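Side-chain contacts in urocanate hydratase (Paenibacillus sp. Soil724D2, PDB 7NED), which probably hydrates thiourocanate, a sulfur-bearing relative of urocanate, in bacterial ergothioneine breakdown, with NAD+ as its cofactor: residues A[23-28]-A[427-432]; A[211-216]-A[239-244]; A[339-344]-A[521-526]; A[353-356]-A[361-364]. All coordinates share one frame; numbering follows the deposited sequence.

Contact 1. Residues A[23-28]-A[427-432]; sequences LRMLEN and PIAFSR
Met25 reaches from helix 17-31 to the small side chains of Ala429 and Ser431 on strand 428-441. Its CB leaves the helix pointing toward the strand but is still too far to touch it. The next atom, CG, is anti to the carbonyl carbon (chi1 -73°) and carries the chain on across the gap. Met25 CG itself ends 4.4 Å from Ala429 CB. Met25 SD makes the main contact, at 3.7 Å from Ala429 CB, and it meets a methyl that points back at the helix. A bend at chi3 (87°) then turns the terminal methyl along the strand. There Met25 CE lies 4.3 Å from Ala429 CB and comes within 4.5 Å of Ser431 CB. The thioether therefore spans two residues that face the same way, with Phe430 between them turned away.

The touch is wholly apolar and modest, about 101 Å² in all. Met25 also packs on Thr495 of the adjacent strand 490-498. The hydroxyl of Ser431 takes no part and instead bonds Val494 O in that strand.

The side chain of Ser431 is about 8 Å from bound urocanate, so the contact lies near the substrate pocket without lining it. The arrangement is a helix packed on one face of a mixed beta sheet. It joins the N-terminal and C-terminal sequence regions of the urocanase fold.

Contact 2. Residues A[211-216]-A[239-244]; sequences EALLWI and PELVRR
Leu213 on helix 209-222 meets Leu241 of helix 234-243 and Arg244 just after it in the chain. The apolar part is a leucine pair. Leu213 CD2 lies 3.9 Å from Leu241 CD2, and Leu213 CD1 is slightly farther from the same methyl, at 4.1 Å. The two side chains run in opposite senses and overlap at their branched ends. Leu213 CB points toward the facing helix; Leu241 reaches it by its CD2 methyl.

The second kind of contact joins a methyl to a charged group. Leu213 CD1 sits 3.7 Å from Arg244 NH1, oblique to the guanidinium plane. The Arg244 chain is extended from CG to NE, which carries the guanidinium across to Leu213. NH1 also forms a salt bridge with Asp210, at the start of helix 209-222, so charge pairing links the helices beside the leucines.

The third kind is ionic and lies within 239-244. Glu240 OE1 accepts from Arg244 NE at 2.8 Å (N-H...O 165°) and from Arg243 NH2, both from one face of the carboxylate. Arg243 grips side-on, with its NE 2.8 Å from Glu240 OE2. This network probably holds the Arg244 guanidinium in place next to Leu213.

Both helices belong to the Rossmann-like domain. Helix 209-222 forms the crossover between parallel strands 204-206 and 226-231, and Ala212 and Ile216 pack on the sheet. Leu241 packs on Leu161 of strand 159-163, while Val242 meets helix 282-305.

Contact 3. Residues A[339-344]-A[521-526]; sequences FLRPLF and LRYADA
Tyr523 on helix 502-525 puts its ring against the last turn of helix 335-344, where it meets Phe344 and Arg341. The tight side is at Phe344. Its CB lies over one face of the tyrosine ring, 4.2 Å from Tyr523 CZ, and its backbone O is 3.7 Å from Tyr523 CD2. The opposite face of the ring carries Arg522 CD, 3.6 Å above the plane near the rim. The phenol is thus sandwiched between its own helix and the facing one. Phe344 contributes only the base of its side chain, because its ring leads away, one face near Leu340 O.

This is helix-to-helix packing in the C-terminal region of the urocanase fold, with helix 529-538 adding Ser531 against Tyr523. Asp525, two residues after Tyr523, forms a salt bridge with Lys77 of the second subunit.

The looser side is at Arg341. Its CG is 4.0 Å from Tyr523 CE1, and the two side chains cross at about a right angle. The Arg341 chain bends at chi3 (-72°), and its NE donates to a water that fills in between the polar groups. This water is 2.9 Å from Arg341 NE and 2.8 Å from Tyr523 OH. Arg341 NH2 bonds the backbone O atoms of Glu448 and Met446.

Contact 4. Residues A[353-356]-A[361-364]; sequences WVAL and SDIH
Ala355 fits its methyl against two successive residues of helix 360-373. Ala355 CB lies 3.8 Å from Asp362 CB and 4.0 Å from Ile363 CG1. The other touch is farther back along the strand, where Ile363 CD1 meets Trp353 CD1 at 3.8 Å. The isoleucine methyl approaches the indole obliquely. Ile363 leaves the helix to one side, but with CG1 anti to the carbonyl carbon (chi1 -64°) its end swings in between Trp353 and Ala355.

A water bridges the two segments. It accepts from Trp353 NE1 at 2.9 Å, in the indole plane, and donates to Ile363 O at 2.9 Å, so the indole N-H is tied to the helix backbone.

The motif is a strand followed by a short turn and a helix that folds back on the sheet. Trp353 extends along that helix to Ile366 and Ile370.

Farther out, both carboxylate oxygens of Asp362 are engaged. OD2 bonds Ser357 OG in the connecting turn, and OD1 bonds Gln425 N, which ties the helix to the chain just ahead of strand 428-441. Strand 351-355 is itself held on two sides: Trp353 pairs with Arg399 through the backbone, and Val354 with Ala429.

Overall arrangement
Contacts 1 and 4 are neighbours, with centres about 11 Å apart. Strands 428-441 and 351-355 pair in one mixed sheet, and the two contacts use opposite faces of it. Arg24 NH1 bonds Leu356 O at 2.8 Å. Contact 3 belongs to the same C-terminal region as contact 4, but their nearest atoms are about 14 Å apart. Contact 2 stands apart in the Rossmann-like domain, its centre about 42 Å from that of contact 1. The ligands lie between these parts. The side chain of Phe344 in contact 3 is about 9 Å from NAD and 10 Å from urocanate, and the side chain of Leu241 in contact 2 is about 12 Å from NAD.

Contact 1. Residues A[23-28]-A[427-432]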
loop_
_atom_site.group_PDB
_atom_site.type_symbol
_atom_site.label_atom_id
_atom_site.label_comp_id
_atom_site.label_asym_id
_atom_site.label_seq_id
_atom_site.Cartn_x
_atom_site.Cartn_y
_atom_site.Cartn_z
ATOM N N LEU A 23 -21.943 -5.346 9.602
ATOM C CA LEU A 23 -21.961 -6.100 10.863
ATOM C C LEU A 23 -22.328 -7.558 10.606
ATOM O O LEU A 23 -21.687 -8.483 11.128
ATOM C CB LEU A 23 -22.962 -5.474 11.854
ATOM C CG LEU A 23 -23.157 -6.253 13.170
ATOM C CD1 LEU A 23 -21.797 -6.386 13.914
ATOM C CD2 LEU A 23 -24.192 -5.567 14.035
ATOM N N ARG A 24 -23.327 -7.782 9.772
ATOM C CA ARG A 24 -23.708 -9.166 9.484
ATOM C C ARG A 24 -22.646 -9.898 8.687
ATOM O O ARG A 24 -22.508 -11.117 8.818
ATOM C CB ARG A 24 -25.038 -9.193 8.747
ATOM C CG ARG A 24 -26.158 -8.752 9.658
ATOM C CD ARG A 24 -27.520 -8.940 8.997
ATOM N NE ARG A 24 -28.561 -8.400 9.876
ATOM C CZ ARG A 24 -29.861 -8.678 9.750
ATOM N NH1 ARG A 24 -30.299 -9.490 8.770
ATOM N NH2 ARG A 24 -30.719 -8.145 10.602
ATOM N N MET A 25 -21.917 -9.195 7.810
ATOM C CA MET A 25 -20.842 -9.875 7.096
ATOM C C MET A 25 -19.728 -10.281 8.055
ATOM O O MET A 25 -19.116 -11.357 7.917
ATOM C CB MET A 25 -20.328 -8.944 5.991
ATOM C CG MET A 25 -21.303 -8.832 4.868
ATOM S SD MET A 25 -20.597 -7.816 3.609
ATOM C CE MET A 25 -19.638 -8.992 2.610
ATOM N N LEU A 26 -19.437 -9.425 9.028
ATOM C CA LEU A 26 -18.490 -9.811 10.074
ATOM C C LEU A 26 -18.967 -11.067 10.804
ATOM O O LEU A 26 -18.215 -12.041 10.966
ATOM C CB LEU A 26 -18.279 -8.643 11.051
ATOM C CG LEU A 26 -17.549 -8.945 12.352
ATOM C CD1 LEU A 26 -16.154 -9.541 12.118
ATOM C CD2 LEU A 26 -17.453 -7.705 13.226
ATOM N N GLU A 27 -20.226 -11.068 11.237
ATOM C CA GLU A 27 -20.757 -12.241 11.905
ATOM C C GLU A 27 -20.685 -13.448 10.992
ATOM O O GLU A 27 -20.370 -14.565 11.435
ATOM C CB GLU A 27 -22.193 -11.975 12.328
ATOM C CG GLU A 27 -22.285 -10.927 13.411
ATOM C CD GLU A 27 -23.700 -10.489 13.667
ATOM O OE1 GLU A 27 -24.528 -10.465 12.745
ATOM O OE2 GLU A 27 -24.000 -10.177 14.833
ATOM N N ASN A 28 -20.983 -13.234 9.707
ATOM C CA ASN A 28 -21.072 -14.329 8.746
ATOM C C ASN A 28 -19.714 -14.988 8.490
ATOM O O ASN A 28 -19.646 -16.209 8.308
ATOM C CB ASN A 28 -21.674 -13.818 7.434
ATOM C CG ASN A 28 -21.996 -14.942 6.466
ATOM O OD1 ASN A 28 -22.648 -15.929 6.848
ATOM N ND2 ASN A 28 -21.553 -14.802 5.199
ATOM N N PRO A 427 -31.768 -6.385 1.961
ATOM C CA PRO A 427 -30.638 -5.926 1.149
ATOM C C PRO A 427 -29.655 -7.033 0.811
ATOM O O PRO A 427 -29.597 -8.086 1.446
ATOM C CB PRO A 427 -29.974 -4.854 2.032
ATOM C CG PRO A 427 -31.100 -4.381 2.916
ATOM C CD PRO A 427 -31.879 -5.647 3.224
ATOM N N ILE A 428 -28.832 -6.749 -0.190
ATOM C CA ILE A 428 -27.867 -7.708 -0.714
ATOM C C ILE A 428 -26.486 -7.072 -0.638
ATOM O O ILE A 428 -26.302 -5.913 -1.033
ATOM C CB ILE A 428 -28.194 -8.117 -2.163
ATOM C CG1 ILE A 428 -29.613 -8.703 -2.264
ATOM C CG2 ILE A 428 -27.103 -9.034 -2.727
ATOM C CD1 ILE A 428 -29.782 -10.070 -1.551
ATOM N N ALA A 429 -25.521 -7.814 -0.135
ATOM C CA ALA A 429 -24.148 -7.320 -0.119
ATOM C C ALA A 429 -23.415 -7.922 -1.300
ATOM O O ALA A 429 -23.583 -9.109 -1.593
ATOM C CB ALA A 429 -23.445 -7.695 1.184
ATOM N N PHE A 430 -22.625 -7.096 -1.993
ATOM C CA PHE A 430 -21.799 -7.526 -3.114
ATOM C C PHE A 430 -20.327 -7.426 -2.738
ATOM O O PHE A 430 -19.895 -6.451 -2.116
ATOM C CB PHE A 430 -22.052 -6.672 -4.351
ATOM C CG PHE A 430 -23.346 -6.983 -5.046
ATOM C CD1 PHE A 430 -24.509 -6.271 -4.746
ATOM C CD2 PHE A 430 -23.402 -8.027 -5.990
ATOM C CE1 PHE A 430 -25.719 -6.592 -5.409
ATOM C CE2 PHE A 430 -24.565 -8.326 -6.635
ATOM C CZ PHE A 430 -25.737 -7.622 -6.327
ATOM N N SER A 431 -19.550 -8.423 -3.121
ATOM C CA SER A 431 -18.114 -8.271 -2.902
ATOM C C SER A 431 -17.405 -9.187 -3.891
ATOM O O SER A 431 -17.943 -9.501 -4.961
ATOM C CB SER A 431 -17.755 -8.544 -1.431
ATOM O OG SER A 431 -16.357 -8.314 -1.177
ATOM N N ARG A 432 -16.183 -9.578 -3.558
ATOM C CA ARG A 432 -15.453 -10.461 -4.436
ATOM C C ARG A 432 -14.232 -10.931 -3.670
ATOM O O ARG A 432 -13.860 -10.365 -2.640
ATOM C CB ARG A 432 -15.049 -9.762 -5.739
ATOM C CG ARG A 432 -14.293 -8.395 -5.467
ATOM C CD ARG A 432 -13.399 -7.924 -6.652
ATOM N NE ARG A 432 -12.865 -6.576 -6.393
ATOM C CZ ARG A 432 -11.831 -6.313 -5.586
ATOM N NH1 ARG A 432 -11.222 -7.310 -4.958
ATOM N NH2 ARG A 432 -11.405 -5.047 -5.407
#

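Contact 2. Residues A[211-216]-A[239-244]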
loop_
_atom_site.group_PDB
_atom_site.type_symbol
_atom_site.label_atom_id
_atom_site.label_comp_id
_atom_site.label_asym_id
_atom_site.label_seq_id
_atom_site.Cartn_x
_atom_site.Cartn_y
_atom_site.Cartn_z
ATOM N N GLU A 211 -8.703 -48.672 -1.105
ATOM C CA GLU A 211 -10.134 -48.487 -1.315
ATOM C C GLU A 211 -10.406 -47.219 -2.119
ATOM O O GLU A 211 -11.258 -47.212 -3.025
ATOM C CB GLU A 211 -10.861 -48.443 0.017
ATOM C CG GLU A 211 -12.341 -48.234 -0.130
ATOM C CD GLU A 211 -13.104 -48.488 1.136
ATOM O OE1 GLU A 211 -12.929 -47.722 2.106
ATOM O OE2 GLU A 211 -13.970 -49.382 1.126
ATOM N N ALA A 212 -9.685 -46.142 -1.810
ATOM C CA ALA A 212 -9.873 -44.905 -2.554
ATOM C C ALA A 212 -9.574 -45.105 -4.023
ATOM O O ALA A 212 -10.328 -44.633 -4.883
ATOM C CB ALA A 212 -8.989 -43.787 -1.981
ATOM N N LEU A 213 -8.453 -45.771 -4.337
ATOM C CA LEU A 213 -8.080 -45.964 -5.737
ATOM C C LEU A 213 -9.051 -46.901 -6.443
ATOM O O LEU A 213 -9.330 -46.723 -7.635
ATOM C CB LEU A 213 -6.659 -46.511 -5.855
ATOM C CG LEU A 213 -5.521 -45.599 -5.391
ATOM C CD1 LEU A 213 -4.234 -46.390 -5.209
ATOM C CD2 LEU A 213 -5.309 -44.452 -6.383
ATOM N N LEU A 214 -9.579 -47.903 -5.730
ATOM C CA LEU A 214 -10.596 -48.762 -6.326
ATOM C C LEU A 214 -11.816 -47.946 -6.741
ATOM O O LEU A 214 -12.321 -48.089 -7.861
ATOM C CB LEU A 214 -10.998 -49.867 -5.345
ATOM C CG LEU A 214 -12.236 -50.661 -5.737
ATOM C CD1 LEU A 214 -11.894 -51.504 -6.963
ATOM C CD2 LEU A 214 -12.723 -51.548 -4.592
ATOM N N TRP A 215 -12.311 -47.089 -5.837
ATOM C CA TRP A 215 -13.408 -46.178 -6.175
ATOM C C TRP A 215 -13.063 -45.263 -7.356
ATOM O O TRP A 215 -13.888 -45.047 -8.259
ATOM C CB TRP A 215 -13.761 -45.352 -4.940
ATOM C CG TRP A 215 -14.446 -46.123 -3.876
ATOM C CD1 TRP A 215 -14.981 -47.375 -3.980
ATOM C CD2 TRP A 215 -14.626 -45.717 -2.509
ATOM N NE1 TRP A 215 -15.524 -47.757 -2.766
ATOM C CE2 TRP A 215 -15.308 -46.761 -1.847
ATOM C CE3 TRP A 215 -14.262 -44.573 -1.781
ATOM C CZ2 TRP A 215 -15.651 -46.692 -0.496
ATOM C CZ3 TRP A 215 -14.607 -44.494 -0.437
ATOM C CH2 TRP A 215 -15.295 -45.554 0.198
ATOM N N ILE A 216 -11.866 -44.686 -7.356
ATOM C CA ILE A 216 -11.482 -43.823 -8.468
ATOM C C ILE A 216 -11.456 -44.629 -9.756
ATOM O O ILE A 216 -11.911 -44.175 -10.808
ATOM C CB ILE A 216 -10.110 -43.175 -8.214
ATOM C CG1 ILE A 216 -10.147 -42.207 -7.008
ATOM C CG2 ILE A 216 -9.639 -42.525 -9.518
ATOM C CD1 ILE A 216 -11.048 -40.970 -7.159
ATOM N N PRO A 239 3.955 -39.486 -2.757
ATOM C CA PRO A 239 5.099 -40.331 -3.136
ATOM C C PRO A 239 4.711 -41.779 -3.303
ATOM O O PRO A 239 5.313 -42.478 -4.129
ATOM C CB PRO A 239 6.080 -40.159 -1.968
ATOM C CG PRO A 239 5.683 -38.859 -1.319
ATOM C CD PRO A 239 4.192 -38.774 -1.482
ATOM N N GLU A 240 3.723 -42.245 -2.533
ATOM C CA GLU A 240 3.259 -43.623 -2.676
ATOM C C GLU A 240 2.615 -43.856 -4.042
ATOM O O GLU A 240 2.810 -44.910 -4.656
ATOM C CB GLU A 240 2.301 -43.959 -1.536
ATOM C CG GLU A 240 1.601 -45.290 -1.674
ATOM C CD GLU A 240 2.531 -46.469 -1.458
ATOM O OE1 GLU A 240 2.040 -47.614 -1.536
ATOM O OE2 GLU A 240 3.741 -46.256 -1.205
ATOM N N LEU A 241 1.853 -42.891 -4.553
ATOM C CA LEU A 241 1.311 -43.065 -5.897
ATOM C C LEU A 241 2.429 -43.111 -6.923
ATOM O O LEU A 241 2.360 -43.855 -7.909
ATOM C CB LEU A 241 0.332 -41.945 -6.218
ATOM C CG LEU A 241 -0.869 -41.872 -5.289
ATOM C CD1 LEU A 241 -1.676 -40.634 -5.640
ATOM C CD2 LEU A 241 -1.720 -43.140 -5.469
ATOM N N VAL A 242 3.477 -42.332 -6.704
ATOM C CA VAL A 242 4.639 -42.392 -7.576
ATOM C C VAL A 242 5.281 -43.768 -7.490
ATOM O O VAL A 242 5.706 -44.347 -8.499
ATOM C CB VAL A 242 5.629 -41.282 -7.191
ATOM C CG1 VAL A 242 6.940 -41.481 -7.918
ATOM C CG2 VAL A 242 5.011 -39.908 -7.482
ATOM N N ARG A 243 5.381 -44.302 -6.281
ATOM C CA ARG A 243 5.929 -45.639 -6.113
ATOM C C ARG A 243 5.098 -46.668 -6.884
ATOM O O ARG A 243 5.639 -47.529 -7.588
ATOM C CB ARG A 243 5.984 -45.974 -4.622
ATOM C CG ARG A 243 6.945 -47.095 -4.245
ATOM C CD ARG A 243 6.842 -47.460 -2.764
ATOM N NE ARG A 243 5.523 -48.014 -2.440
ATOM C CZ ARG A 243 5.100 -49.209 -2.839
ATOM N NH1 ARG A 243 5.893 -49.970 -3.584
ATOM N NH2 ARG A 243 3.887 -49.638 -2.512
ATOM N N ARG A 244 3.775 -46.599 -6.749
ATOM C CA ARG A 244 2.885 -47.535 -7.414
ATOM C C ARG A 244 2.756 -47.292 -8.905
ATOM O O ARG A 244 2.013 -48.046 -9.546
ATOM C CB ARG A 244 1.500 -47.484 -6.784
ATOM C CG ARG A 244 1.495 -47.827 -5.330
ATOM C CD ARG A 244 0.082 -47.942 -4.854
ATOM N NE ARG A 244 0.010 -48.105 -3.414
ATOM C CZ ARG A 244 -1.056 -48.582 -2.791
ATOM N NH1 ARG A 244 -2.115 -48.945 -3.511
ATOM N NH2 ARG A 244 -1.067 -48.723 -1.468
#

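Contact 3. Residues A[339-344]-A[521-526]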
loop_
_atom_site.group_PDB
_atom_site.type_symbol
_atom_site.label_atom_id
_atom_site.label_comp_id
_atom_site.label_asym_id
_atom_site.label_seq_id
_atom_site.Cartn_x
_atom_site.Cartn_y
_atom_site.Cartn_z
ATOM N N PHE A 339 -4.090 -20.925 -16.650
ATOM C CA PHE A 339 -5.493 -21.221 -16.957
ATOM C C PHE A 339 -6.438 -20.030 -16.901
ATOM O O PHE A 339 -7.300 -19.899 -17.782
ATOM C CB PHE A 339 -5.982 -22.311 -16.010
ATOM C CG PHE A 339 -5.084 -23.517 -15.994
ATOM C CD1 PHE A 339 -4.744 -24.158 -17.184
ATOM C CD2 PHE A 339 -4.520 -23.953 -14.825
ATOM C CE1 PHE A 339 -3.881 -25.248 -17.195
ATOM C CE2 PHE A 339 -3.659 -25.071 -14.800
ATOM C CZ PHE A 339 -3.344 -25.716 -15.989
ATOM N N LEU A 340 -6.320 -19.151 -15.893
ATOM C CA LEU A 340 -7.385 -18.171 -15.706
ATOM C C LEU A 340 -7.039 -16.769 -16.207
ATOM O O LEU A 340 -7.933 -15.926 -16.296
ATOM C CB LEU A 340 -7.790 -18.089 -14.222
ATOM C CG LEU A 340 -8.355 -19.380 -13.603
ATOM C CD1 LEU A 340 -8.822 -19.070 -12.190
ATOM C CD2 LEU A 340 -9.448 -19.961 -14.452
ATOM N N ARG A 341 -5.794 -16.498 -16.579
ATOM C CA ARG A 341 -5.449 -15.128 -16.932
ATOM C C ARG A 341 -6.269 -14.572 -18.100
ATOM O O ARG A 341 -6.537 -13.362 -18.093
ATOM C CB ARG A 341 -3.947 -15.025 -17.216
ATOM C CG ARG A 341 -3.470 -13.527 -17.391
ATOM C CD ARG A 341 -1.953 -13.428 -17.299
ATOM N NE ARG A 341 -1.481 -13.640 -15.933
ATOM C CZ ARG A 341 -0.242 -13.984 -15.608
ATOM N NH1 ARG A 341 0.677 -14.136 -16.564
ATOM N NH2 ARG A 341 0.096 -14.083 -14.318
ATOM N N PRO A 342 -6.727 -15.355 -19.082
ATOM C CA PRO A 342 -7.598 -14.754 -20.103
ATOM C C PRO A 342 -8.872 -14.187 -19.520
ATOM O O PRO A 342 -9.405 -13.218 -20.068
ATOM C CB PRO A 342 -7.876 -15.927 -21.055
ATOM C CG PRO A 342 -6.640 -16.747 -20.944
ATOM C CD PRO A 342 -6.287 -16.703 -19.483
ATOM N N LEU A 343 -9.377 -14.746 -18.404
ATOM C CA LEU A 343 -10.522 -14.138 -17.740
ATOM C C LEU A 343 -10.117 -12.844 -17.030
ATOM O O LEU A 343 -10.765 -11.797 -17.171
ATOM C CB LEU A 343 -11.093 -15.139 -16.740
ATOM C CG LEU A 343 -11.627 -16.452 -17.364
ATOM C CD1 LEU A 343 -12.084 -17.394 -16.287
ATOM C CD2 LEU A 343 -12.772 -16.122 -18.322
ATOM N N PHE A 344 -9.058 -12.907 -16.227
ATOM C CA PHE A 344 -8.599 -11.716 -15.531
ATOM C C PHE A 344 -8.341 -10.569 -16.501
ATOM O O PHE A 344 -8.579 -9.401 -16.167
ATOM C CB PHE A 344 -7.324 -12.029 -14.735
ATOM C CG PHE A 344 -7.509 -13.099 -13.678
ATOM C CD1 PHE A 344 -8.704 -13.215 -12.989
ATOM C CD2 PHE A 344 -6.477 -13.969 -13.364
ATOM C CE1 PHE A 344 -8.865 -14.183 -11.999
ATOM C CE2 PHE A 344 -6.631 -14.932 -12.368
ATOM C CZ PHE A 344 -7.844 -15.045 -11.705
ATOM N N LEU A 521 -7.760 -2.229 -17.507
ATOM C CA LEU A 521 -6.625 -1.403 -17.914
ATOM C C LEU A 521 -5.318 -1.942 -17.370
ATOM O O LEU A 521 -4.273 -1.762 -18.006
ATOM C CB LEU A 521 -6.799 0.054 -17.483
ATOM C CG LEU A 521 -7.920 0.852 -18.133
ATOM C CD1 LEU A 521 -7.720 2.336 -17.926
ATOM C CD2 LEU A 521 -7.923 0.545 -19.645
ATOM N N ARG A 522 -5.336 -2.601 -16.200
ATOM C CA ARG A 522 -4.084 -3.153 -15.680
ATOM C C ARG A 522 -3.511 -4.200 -16.631
ATOM O O ARG A 522 -2.296 -4.245 -16.854
ATOM C CB ARG A 522 -4.311 -3.755 -14.283
ATOM C CG ARG A 522 -3.050 -4.148 -13.575
ATOM C CD ARG A 522 -2.681 -5.629 -13.829
ATOM N NE ARG A 522 -1.389 -5.880 -13.227
ATOM C CZ ARG A 522 -0.235 -5.603 -13.817
ATOM N NH1 ARG A 522 -0.219 -5.078 -15.044
ATOM N NH2 ARG A 522 0.911 -5.841 -13.180
ATOM N N TYR A 523 -4.366 -5.080 -17.166
ATOM C CA TYR A 523 -3.910 -6.074 -18.128
ATOM C C TYR A 523 -3.686 -5.446 -19.499
ATOM O O TYR A 523 -2.763 -5.846 -20.211
ATOM C CB TYR A 523 -4.900 -7.270 -18.186
ATOM C CG TYR A 523 -4.663 -8.105 -16.961
ATOM C CD1 TYR A 523 -3.711 -9.109 -16.976
ATOM C CD2 TYR A 523 -5.253 -7.763 -15.735
ATOM C CE1 TYR A 523 -3.389 -9.815 -15.821
ATOM C CE2 TYR A 523 -4.932 -8.465 -14.569
ATOM C CZ TYR A 523 -3.994 -9.478 -14.621
ATOM O OH TYR A 523 -3.665 -10.205 -13.495
ATOM N N ALA A 524 -4.480 -4.445 -19.869
ATOM C CA ALA A 524 -4.198 -3.739 -21.119
ATOM C C ALA A 524 -2.813 -3.108 -21.084
ATOM O O ALA A 524 -2.039 -3.230 -22.042
ATOM C CB ALA A 524 -5.260 -2.672 -21.380
ATOM N N ASP A 525 -2.467 -2.465 -19.955
ATOM C CA ASP A 525 -1.153 -1.863 -19.804
ATOM C C ASP A 525 -0.053 -2.889 -19.968
ATOM O O ASP A 525 1.027 -2.566 -20.468
ATOM C CB ASP A 525 -1.018 -1.208 -18.437
ATOM C CG ASP A 525 0.314 -0.520 -18.270
ATOM O OD1 ASP A 525 0.427 0.616 -18.793
ATOM O OD2 ASP A 525 1.244 -1.118 -17.660
ATOM N N ALA A 526 -0.282 -4.120 -19.515
ATOM C CA ALA A 526 0.779 -5.106 -19.647
ATOM C C ALA A 526 0.859 -5.696 -21.048
ATOM O O ALA A 526 1.734 -6.530 -21.300
ATOM C CB ALA A 526 0.607 -6.235 -18.629
HETATM O O HOH W 1 -3.317 -12.968 -13.799
#

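Contact 4. Residues A[353-356]-A[361-364]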
loop_
_atom_site.group_PDB
_atom_site.type_symbol
_atom_site.label_atom_id
_atom_site.label_comp_id
_atom_site.label_asym_id
_atom_site.label_seq_id
_atom_site.Cartn_x
_atom_site.Cartn_y
_atom_site.Cartn_z
ATOM N N TRP A 353 -22.282 -12.389 -3.849
ATOM C CA TRP A 353 -23.272 -11.578 -3.164
ATOM C C TRP A 353 -23.888 -12.393 -2.044
ATOM O O TRP A 353 -23.854 -13.616 -2.060
ATOM C CB TRP A 353 -24.340 -11.058 -4.134
ATOM C CG TRP A 353 -24.866 -12.081 -5.083
ATOM C CD1 TRP A 353 -26.036 -12.777 -4.963
ATOM C CD2 TRP A 353 -24.283 -12.486 -6.330
ATOM N NE1 TRP A 353 -26.214 -13.575 -6.054
ATOM C CE2 TRP A 353 -25.145 -13.440 -6.896
ATOM C CE3 TRP A 353 -23.102 -12.141 -7.015
ATOM C CZ2 TRP A 353 -24.879 -14.072 -8.106
ATOM C CZ3 TRP A 353 -22.831 -12.770 -8.235
ATOM C CH2 TRP A 353 -23.719 -13.720 -8.769
ATOM N N VAL A 354 -24.399 -11.698 -1.038
ATOM C CA VAL A 354 -24.900 -12.336 0.174
ATOM C C VAL A 354 -26.293 -11.815 0.476
ATOM O O VAL A 354 -26.510 -10.600 0.487
ATOM C CB VAL A 354 -23.962 -12.072 1.359
ATOM C CG1 VAL A 354 -24.545 -12.638 2.682
ATOM C CG2 VAL A 354 -22.588 -12.697 1.066
ATOM N N ALA A 355 -27.224 -12.731 0.764
ATOM C CA ALA A 355 -28.588 -12.338 1.128
ATOM C C ALA A 355 -28.596 -12.006 2.618
ATOM O O ALA A 355 -28.691 -12.894 3.461
ATOM C CB ALA A 355 -29.566 -13.465 0.810
ATOM N N LEU A 356 -28.473 -10.721 2.953
ATOM C CA LEU A 356 -28.395 -10.319 4.354
ATOM C C LEU A 356 -29.669 -10.640 5.131
ATOM O O LEU A 356 -29.628 -10.740 6.371
ATOM C CB LEU A 356 -28.102 -8.827 4.424
ATOM C CG LEU A 356 -26.762 -8.483 3.766
ATOM C CD1 LEU A 356 -26.720 -7.010 3.318
ATOM C CD2 LEU A 356 -25.601 -8.785 4.701
ATOM N N SER A 361 -34.432 -17.785 -0.511
ATOM C CA SER A 361 -35.270 -17.385 -1.639
ATOM C C SER A 361 -34.712 -16.151 -2.320
ATOM O O SER A 361 -34.900 -15.963 -3.536
ATOM C CB SER A 361 -36.706 -17.128 -1.180
ATOM O OG SER A 361 -36.781 -16.158 -0.153
ATOM N N ASP A 362 -34.023 -15.301 -1.558
ATOM C CA ASP A 362 -33.390 -14.124 -2.161
ATOM C C ASP A 362 -32.309 -14.537 -3.155
ATOM O O ASP A 362 -32.282 -14.064 -4.299
ATOM C CB ASP A 362 -32.798 -13.225 -1.077
ATOM C CG ASP A 362 -33.841 -12.365 -0.381
ATOM O OD1 ASP A 362 -35.026 -12.397 -0.790
ATOM O OD2 ASP A 362 -33.462 -11.648 0.588
ATOM N N ILE A 363 -31.424 -15.452 -2.749
ATOM C CA ILE A 363 -30.421 -15.955 -3.687
ATOM C C ILE A 363 -31.109 -16.580 -4.891
ATOM O O ILE A 363 -30.730 -16.328 -6.037
ATOM C CB ILE A 363 -29.470 -16.950 -2.979
ATOM C CG1 ILE A 363 -28.674 -16.225 -1.890
ATOM C CG2 ILE A 363 -28.504 -17.654 -3.981
ATOM C CD1 ILE A 363 -27.771 -15.058 -2.403
ATOM N N HIS A 364 -32.169 -17.376 -4.658
ATOM C CA HIS A 364 -32.797 -18.074 -5.780
ATOM C C HIS A 364 -33.459 -17.100 -6.750
ATOM O O HIS A 364 -33.439 -17.317 -7.971
ATOM C CB HIS A 364 -33.795 -19.111 -5.260
ATOM C CG HIS A 364 -33.130 -20.326 -4.683
ATOM N ND1 HIS A 364 -33.801 -21.265 -3.923
ATOM C CD2 HIS A 364 -31.851 -20.768 -4.781
ATOM C CE1 HIS A 364 -32.963 -22.225 -3.571
ATOM N NE2 HIS A 364 -31.772 -21.949 -4.076
HETATM O O HOH W 2 -27.935 -15.765 -6.753
#